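Local structure of acetolactate synthase isozyme 1 large subunit (Escherichia coli, 6LPI) at residues V477-S482 against Y547-P552; E234-P239 against P336-Q341. The protein belongs to the thiamine diphosphate-dependent enzyme family and, as the large subunit of its isozyme, holds thiamine diphosphate, a magnesium ion and flavin-adenine dinucleotide. One frame throughout, in Å; residues are numbered along the deposited sequence.

Contact 1. Residues V477-S482 against Y547-P552; sequences VHQQQS and YPMVPP
Q479 and M549 reach toward each other tip to tip, and together they lose the most surface in this contact. The glutamine amide nitrogen NE2 lies 3.8 Å from M549 SD, and no hydrogen bond crosses between the two segments. The same NE2 comes within 4.0 Å of M549 CB, which places the amide end beside the thioether chain. In Q479, chi1 of 166° sets CG anti to the backbone N, and the chain runs extended from there (chi2 170°), which carries the amide toward M549. Bonds from outside the segments hold that amide: NE2 donates to the carbonyl oxygen of V546, and OE1 accepts from NE2 of Q393.

Helix 476-484 follows strand 464-470 in the C-terminal thiamine diphosphate-binding domain, which is built on a parallel sheet, whereas 547-552 is an irregular strand-free run beyond the last strand, 534-539. V477, near the start of the helix, touches thiamine diphosphate.

A bend at chi3 of M549 (-124°) places the terminal CE, which meets Q480 CG at 3.9 Å. Here the two side chains cross at about a right angle, methyl against methylene. Beyond them Q480 NE2 approaches the ring of P552, 4.2 Å from its CG. The Y547 ring adds a looser neighbour, its CE1 being 4.2 Å from Q479 NE2.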
ATOM      1  N   VAL B 477      10.380  16.262   9.801  1.00 55.34           N
ATOM      2  CA  VAL B 477       9.819  17.274  10.693  1.00 57.77           C
ATOM      3  C   VAL B 477      10.772  18.457  10.798  1.00 57.97           C
ATOM      4  O   VAL B 477      10.365  19.609  10.660  1.00 62.71           O
ATOM      5  CB  VAL B 477       9.521  16.674  12.083  1.00 61.50           C
ATOM      6  CG1 VAL B 477       9.204  17.764  13.074  1.00 62.24           C
ATOM      7  CG2 VAL B 477       8.382  15.675  12.032  1.00 60.16           C
ATOM      8  N   HIS B 478      12.066  18.185  11.012  1.00 57.78           N
ATOM      9  CA  HIS B 478      13.071  19.251  11.122  1.00 58.35           C
ATOM     10  C   HIS B 478      12.990  20.206   9.938  1.00 61.72           C
ATOM     11  O   HIS B 478      13.089  21.433  10.090  1.00 64.03           O
ATOM     12  CB  HIS B 478      14.460  18.612  11.201  1.00 53.26           C
ATOM     13  CG  HIS B 478      15.581  19.564  11.471  1.00 55.58           C
ATOM     14  ND1 HIS B 478      15.998  20.509  10.557  1.00 57.78           N
ATOM     15  CD2 HIS B 478      16.410  19.677  12.538  1.00 53.18           C
ATOM     16  CE1 HIS B 478      17.019  21.181  11.061  1.00 57.54           C
ATOM     17  NE2 HIS B 478      17.290  20.694  12.260  1.00 57.18           N
ATOM     18  N   GLN B 479      12.760  19.657   8.748  1.00 61.48           N
ATOM     19  CA  GLN B 479      12.702  20.482   7.562  1.00 56.38           C
ATOM     20  C   GLN B 479      11.375  21.223   7.487  1.00 56.83           C
ATOM     21  O   GLN B 479      11.351  22.409   7.143  1.00 63.85           O
ATOM     22  CB  GLN B 479      12.957  19.612   6.327  1.00 54.02           C
ATOM     23  CG  GLN B 479      12.612  20.241   4.986  1.00 57.46           C
ATOM     24  CD  GLN B 479      13.130  19.387   3.838  1.00 57.79           C
ATOM     25  OE1 GLN B 479      13.753  18.352   4.061  1.00 61.71           O
ATOM     26  NE2 GLN B 479      12.951  19.858   2.617  1.00 52.88           N
ATOM     27  N   GLN B 480      10.273  20.574   7.881  1.00 48.00           N
ATOM     28  CA  GLN B 480       8.983  21.266   7.851  1.00 48.89           C
ATOM     29  C   GLN B 480       8.907  22.399   8.880  1.00 50.73           C
ATOM     30  O   GLN B 480       8.395  23.483   8.581  1.00 46.48           O
ATOM     31  CB  GLN B 480       7.838  20.269   8.068  1.00 47.99           C
ATOM     32  CG  GLN B 480       7.265  19.684   6.770  1.00 60.97           C
ATOM     33  CD  GLN B 480       6.406  18.453   7.003  1.00 67.42           C
ATOM     34  OE1 GLN B 480       6.597  17.722   7.974  1.00 70.28           O
ATOM     35  NE2 GLN B 480       5.438  18.231   6.118  1.00 68.49           N
ATOM     36  N   GLN B 481       9.424  22.192  10.082  1.00 52.79           N
ATOM     37  CA  GLN B 481       9.370  23.262  11.065  1.00 58.16           C
ATOM     38  C   GLN B 481      10.324  24.386  10.674  1.00 63.24           C
ATOM     39  O   GLN B 481       9.958  25.569  10.701  1.00 69.78           O
ATOM     40  CB  GLN B 481       9.732  22.731  12.448  1.00 47.12           C
ATOM     41  CG  GLN B 481       9.266  21.335  12.749  1.00 45.01           C
ATOM     42  CD  GLN B 481       9.383  21.024  14.207  1.00 54.72           C
ATOM     43  OE1 GLN B 481       8.382  20.896  14.934  1.00 49.52           O
ATOM     44  NE2 GLN B 481      10.623  20.971  14.673  1.00 47.01           N
ATOM     45  N   SER B 482      11.553  24.042  10.275  1.00 57.93           N
ATOM     46  CA  SER B 482      12.504  25.103   9.953  1.00 55.55           C
ATOM     47  C   SER B 482      12.038  25.918   8.738  1.00 56.94           C
ATOM     48  O   SER B 482      12.172  27.146   8.714  1.00 59.11           O
ATOM     49  CB  SER B 482      13.910  24.507   9.788  1.00 57.65           C
ATOM     50  OG  SER B 482      14.178  24.049   8.487  1.00 66.08           O
ATOM     51  N   TYR B 547      15.381  18.453  -1.409  1.00 72.22           N
ATOM     52  CA  TYR B 547      14.921  19.430  -2.378  1.00 66.90           C
ATOM     53  C   TYR B 547      14.743  18.772  -3.745  1.00 68.41           C
ATOM     54  O   TYR B 547      15.460  17.830  -4.090  1.00 73.56           O
ATOM     55  CB  TYR B 547      15.895  20.615  -2.489  1.00 59.39           C
ATOM     56  CG  TYR B 547      15.834  21.591  -1.322  1.00 65.98           C
ATOM     57  CD1 TYR B 547      14.614  21.999  -0.782  1.00 63.43           C
ATOM     58  CD2 TYR B 547      17.007  22.122  -0.768  1.00 69.91           C
ATOM     59  CE1 TYR B 547      14.562  22.895   0.288  1.00 59.13           C
ATOM     60  CE2 TYR B 547      16.961  23.029   0.292  1.00 67.64           C
ATOM     61  CZ  TYR B 547      15.739  23.409   0.816  1.00 62.07           C
ATOM     62  OH  TYR B 547      15.708  24.300   1.869  1.00 63.85           O
ATOM     63  N   PRO B 548      13.779  19.238  -4.538  1.00 62.64           N
ATOM     64  CA  PRO B 548      12.855  20.300  -4.123  1.00 62.91           C
ATOM     65  C   PRO B 548      11.719  19.793  -3.236  1.00 64.75           C
ATOM     66  O   PRO B 548      11.469  18.590  -3.157  1.00 56.81           O
ATOM     67  CB  PRO B 548      12.335  20.850  -5.450  1.00 61.52           C
ATOM     68  CG  PRO B 548      12.477  19.729  -6.423  1.00 63.10           C
ATOM     69  CD  PRO B 548      13.608  18.851  -5.949  1.00 61.11           C
ATOM     70  N   MET B 549      11.083  20.725  -2.527  1.00 74.74           N
ATOM     71  CA  MET B 549       9.914  20.450  -1.705  1.00 71.16           C
ATOM     72  C   MET B 549       8.729  21.300  -2.164  1.00 69.70           C
ATOM     73  O   MET B 549       8.885  22.484  -2.485  1.00 66.70           O
ATOM     74  CB  MET B 549      10.219  20.720  -0.231  1.00 70.77           C
ATOM     75  CG  MET B 549       9.030  20.480   0.673  1.00 78.25           C
ATOM     76  SD  MET B 549       9.309  21.021   2.363  1.00 82.86           S
ATOM     77  CE  MET B 549       8.970  19.525   3.296  1.00 82.46           C
ATOM     78  N   VAL B 550       7.548  20.695  -2.213  1.00 70.24           N
ATOM     79  CA  VAL B 550       6.297  21.427  -2.428  1.00 67.41           C
ATOM     80  C   VAL B 550       5.660  21.669  -1.075  1.00 68.21           C
ATOM     81  O   VAL B 550       5.299  20.699  -0.378  1.00 63.67           O
ATOM     82  CB  VAL B 550       5.331  20.674  -3.362  1.00 59.24           C
ATOM     83  CG1 VAL B 550       4.105  21.523  -3.623  1.00 59.19           C
ATOM     84  CG2 VAL B 550       6.008  20.311  -4.678  1.00 57.27           C
ATOM     85  N   PRO B 551       5.507  22.919  -0.639  1.00 68.06           N
ATOM     86  CA  PRO B 551       4.924  23.204   0.668  1.00 70.55           C
ATOM     87  C   PRO B 551       3.519  22.642   0.745  1.00 77.77           C
ATOM     88  O   PRO B 551       2.780  22.671  -0.251  1.00 75.95           O
ATOM     89  CB  PRO B 551       4.909  24.738   0.725  1.00 63.93           C
ATOM     90  CG  PRO B 551       5.955  25.150  -0.238  1.00 63.82           C
ATOM     91  CD  PRO B 551       5.927  24.141  -1.335  1.00 61.19           C
ATOM     92  N   PRO B 552       3.126  22.103   1.897  1.00 81.17           N
ATOM     93  CA  PRO B 552       1.801  21.477   1.999  1.00 71.93           C
ATOM     94  C   PRO B 552       0.714  22.478   1.624  1.00 73.17           C
ATOM     95  O   PRO B 552       0.756  23.646   2.024  1.00 64.60           O
ATOM     96  CB  PRO B 552       1.716  21.050   3.471  1.00 71.28           C
ATOM     97  CG  PRO B 552       3.137  21.036   3.970  1.00 78.98           C
ATOM     98  CD  PRO B 552       3.862  22.090   3.175  1.00 81.39           C
TER

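Contact 2. Residues E234-P239 against P336-Q341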
ATOM      1  N   GLU B 234       7.100   3.104 -24.962  1.00 59.62           N
ATOM      2  CA  GLU B 234       8.080   3.232 -26.024  1.00 56.10           C
ATOM      3  C   GLU B 234       7.444   3.363 -27.392  1.00 66.84           C
ATOM      4  O   GLU B 234       7.938   4.135 -28.224  1.00 74.14           O
ATOM      5  CB  GLU B 234       9.014   2.030 -25.997  1.00 59.08           C
ATOM      6  CG  GLU B 234       9.944   2.074 -24.801  1.00 61.47           C
ATOM      7  CD  GLU B 234      10.687   0.799 -24.613  1.00 73.89           C
ATOM      8  OE1 GLU B 234      11.491   0.714 -23.669  1.00 84.00           O
ATOM      9  OE2 GLU B 234      10.427  -0.149 -25.378  1.00 81.97           O
ATOM     10  N   LYS B 235       6.332   2.666 -27.629  1.00 68.57           N
ATOM     11  CA  LYS B 235       5.663   2.750 -28.926  1.00 67.02           C
ATOM     12  C   LYS B 235       5.212   4.173 -29.208  1.00 70.82           C
ATOM     13  O   LYS B 235       5.643   4.790 -30.186  1.00 76.01           O
ATOM     14  CB  LYS B 235       4.478   1.788 -28.955  1.00 56.44           C
ATOM     15  CG  LYS B 235       3.587   1.821 -30.185  1.00 57.53           C
ATOM     16  CD  LYS B 235       3.091   0.424 -30.441  1.00 61.72           C
ATOM     17  CE  LYS B 235       1.753   0.408 -31.121  1.00 62.70           C
ATOM     18  NZ  LYS B 235       1.767   0.317 -32.597  1.00 64.38           N
ATOM     19  N   ALA B 236       4.344   4.712 -28.350  1.00 67.74           N
ATOM     20  CA  ALA B 236       3.842   6.068 -28.508  1.00 62.77           C
ATOM     21  C   ALA B 236       4.867   7.115 -28.106  1.00 62.98           C
ATOM     22  O   ALA B 236       4.609   8.313 -28.285  1.00 60.49           O
ATOM     23  CB  ALA B 236       2.554   6.258 -27.704  1.00 63.45           C
ATOM     24  N   GLN B 237       6.013   6.684 -27.587  1.00 63.53           N
ATOM     25  CA  GLN B 237       7.087   7.564 -27.134  1.00 66.32           C
ATOM     26  C   GLN B 237       6.578   8.620 -26.147  1.00 64.90           C
ATOM     27  O   GLN B 237       6.760   9.831 -26.312  1.00 69.33           O
ATOM     28  CB  GLN B 237       7.770   8.198 -28.348  1.00 62.24           C
ATOM     29  CG  GLN B 237       8.603   7.197 -29.057  1.00 65.32           C
ATOM     30  CD  GLN B 237       9.973   7.106 -28.444  1.00 73.12           C
ATOM     31  OE1 GLN B 237      10.704   8.096 -28.351  1.00 72.76           O
ATOM     32  NE2 GLN B 237      10.303   5.921 -27.946  1.00 77.86           N
ATOM     33  N   LEU B 238       6.012   8.132 -25.092  1.00 58.23           N
ATOM     34  CA  LEU B 238       5.390   8.962 -24.073  1.00 51.11           C
ATOM     35  C   LEU B 238       6.407   9.304 -22.999  1.00 56.10           C
ATOM     36  O   LEU B 238       7.076   8.402 -22.481  1.00 64.82           O
ATOM     37  CB  LEU B 238       4.234   8.220 -23.440  1.00 47.22           C
ATOM     38  CG  LEU B 238       3.217   7.757 -24.477  1.00 47.13           C
ATOM     39  CD1 LEU B 238       2.052   7.083 -23.785  1.00 46.32           C
ATOM     40  CD2 LEU B 238       2.769   8.911 -25.365  1.00 43.00           C
ATOM     41  N   PRO B 239       6.596  10.574 -22.671  1.00 52.27           N
ATOM     42  CA  PRO B 239       7.249  10.895 -21.399  1.00 52.94           C
ATOM     43  C   PRO B 239       6.467  10.243 -20.268  1.00 47.87           C
ATOM     44  O   PRO B 239       5.246  10.368 -20.193  1.00 51.58           O
ATOM     45  CB  PRO B 239       7.179  12.427 -21.347  1.00 54.57           C
ATOM     46  CG  PRO B 239       7.218  12.838 -22.790  1.00 53.08           C
ATOM     47  CD  PRO B 239       6.540  11.735 -23.577  1.00 54.24           C
ATOM     48  N   PRO B 336      -2.230  -2.127 -29.732  1.00 71.26           N
ATOM     49  CA  PRO B 336      -2.311  -2.249 -31.200  1.00 71.47           C
ATOM     50  C   PRO B 336      -3.100  -1.135 -31.876  1.00 70.02           C
ATOM     51  O   PRO B 336      -3.065  -1.037 -33.106  1.00 74.11           O
ATOM     52  CB  PRO B 336      -2.989  -3.612 -31.408  1.00 70.31           C
ATOM     53  CG  PRO B 336      -3.672  -3.898 -30.142  1.00 71.49           C
ATOM     54  CD  PRO B 336      -2.807  -3.312 -29.075  1.00 72.08           C
ATOM     55  N   LEU B 337      -3.848  -0.336 -31.133  1.00 69.44           N
ATOM     56  CA  LEU B 337      -4.592   0.775 -31.699  1.00 69.53           C
ATOM     57  C   LEU B 337      -3.883   2.111 -31.531  1.00 73.72           C
ATOM     58  O   LEU B 337      -4.373   3.123 -32.046  1.00 84.23           O
ATOM     59  CB  LEU B 337      -5.996   0.833 -31.091  1.00 71.67           C
ATOM     60  CG  LEU B 337      -6.872  -0.296 -31.645  1.00 84.00           C
ATOM     61  CD1 LEU B 337      -6.930  -1.523 -30.727  1.00 92.76           C
ATOM     62  CD2 LEU B 337      -8.245   0.222 -31.935  1.00 84.00           C
ATOM     63  N   VAL B 338      -2.761   2.139 -30.818  1.00 67.74           N
ATOM     64  CA  VAL B 338      -2.011   3.367 -30.570  1.00 57.50           C
ATOM     65  C   VAL B 338      -0.956   3.501 -31.658  1.00 60.07           C
ATOM     66  O   VAL B 338      -0.130   2.605 -31.832  1.00 65.85           O
ATOM     67  CB  VAL B 338      -1.345   3.345 -29.188  1.00 58.14           C
ATOM     68  CG1 VAL B 338      -0.305   4.468 -29.089  1.00 55.10           C
ATOM     69  CG2 VAL B 338      -2.374   3.368 -28.059  1.00 60.86           C
ATOM     70  N   GLU B 339      -0.977   4.605 -32.398  1.00 67.39           N
ATOM     71  CA  GLU B 339       0.055   4.800 -33.410  1.00 67.40           C
ATOM     72  C   GLU B 339       1.419   5.049 -32.765  1.00 69.80           C
ATOM     73  O   GLU B 339       1.532   5.432 -31.597  1.00 71.84           O
ATOM     74  CB  GLU B 339      -0.306   5.958 -34.335  1.00 72.93           C
ATOM     75  CG  GLU B 339      -1.573   5.728 -35.144  1.00 85.07           C
ATOM     76  CD  GLU B 339      -2.379   7.001 -35.351  1.00 96.12           C
ATOM     77  OE1 GLU B 339      -1.930   8.078 -34.900  1.00 97.73           O
ATOM     78  OE2 GLU B 339      -3.466   6.924 -35.967  1.00101.91           O
ATOM     79  N   ALA B 340       2.467   4.774 -33.542  1.00 79.00           N
ATOM     80  CA  ALA B 340       3.864   4.939 -33.130  1.00 78.03           C
ATOM     81  C   ALA B 340       4.439   6.225 -33.726  1.00 75.90           C
ATOM     82  O   ALA B 340       4.873   6.238 -34.880  1.00 77.98           O
ATOM     83  CB  ALA B 340       4.678   3.719 -33.545  1.00 82.23           C
ATOM     84  N   GLN B 341       4.415   7.322 -32.948  1.00 73.41           N
ATOM     85  CA  GLN B 341       4.819   8.698 -33.249  1.00 74.55           C
ATOM     86  C   GLN B 341       6.157   9.057 -32.606  1.00 73.25           C
ATOM     87  O   GLN B 341       6.387   8.753 -31.427  1.00 74.41           O
ATOM     88  CB  GLN B 341       3.776   9.701 -32.760  1.00 78.17           C
ATOM     89  CG  GLN B 341       2.343   9.313 -33.002  1.00 82.99           C
ATOM     90  CD  GLN B 341       1.387  10.441 -32.654  1.00 85.71           C
ATOM     91  OE1 GLN B 341       1.728  11.618 -32.786  1.00 91.47           O
ATOM     92  NE2 GLN B 341       0.186  10.088 -32.202  1.00 82.08           N
TER
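K235 and A236 meet the loop at V338 and A340, at the C-terminal end of the helix that starts at 226, which a Schellman motif closes. Q237 is its C-prime residue, as its positive phi (53°) indicates, and its backbone N makes a weak bond to E234 O. The domain has the parallel sheet order 3-2-1-4-5-6 of a Rossmann-like fold, and this helix joins strand 214-218 to strand 240-242.

From CB, the side chain of K235 leaves with CG anti to the backbone N (chi1 175°). CG packs against the methyl of A340, 4.0 Å from its CB. CD comes next, 4.1 Å from V338 O. CE is nearest, 3.0 Å from V338 O, and NZ is 3.1 Å from the same oxygen. The lysine thus spans from A340 to V338 over the loop backbone.

Next along the chain, the methyl of A236 meets one branch of V338, CB to CG1 at 3.6 Å, while V338 also packs on I208 and N209 of helix 198-210. N209 fixes the loop as well, accepting from E339 N and from Q341 NE2. The carbonyl oxygen of K235 faces the loop backbone and receives a CA-H...O contact from A340, 3.4 Å from its CA. Q237 CB lies 3.4 Å from Q341 O. Q237 turns its amide back to its own helix end: NE2 donates to E234 O, in the carbonyl plane and on a lone pair, at 3.0 Å with an N-H...O angle of 159°.

Contacts 1 and 2 sit in different parts of the chain and do not touch: their centres are 38 Å apart and their nearest atoms about 17 Å. In sequence they run in series, contact 2 closing before contact 1 opens. Contact 1 lies near the cofactors: the side chain of Q480 is about 6 Å from thiamine diphosphate and about 7 Å from flavin-adenine dinucleotide. Contact 2 sets the end of the helix that starts at 226 against the loop between helices 327-334 and 344-354. A backbone hydrogen bond between V550 and M263 ties the 547-552 segment of contact 1 to the central domain, to which segment 234-239 of contact 2 also belongs.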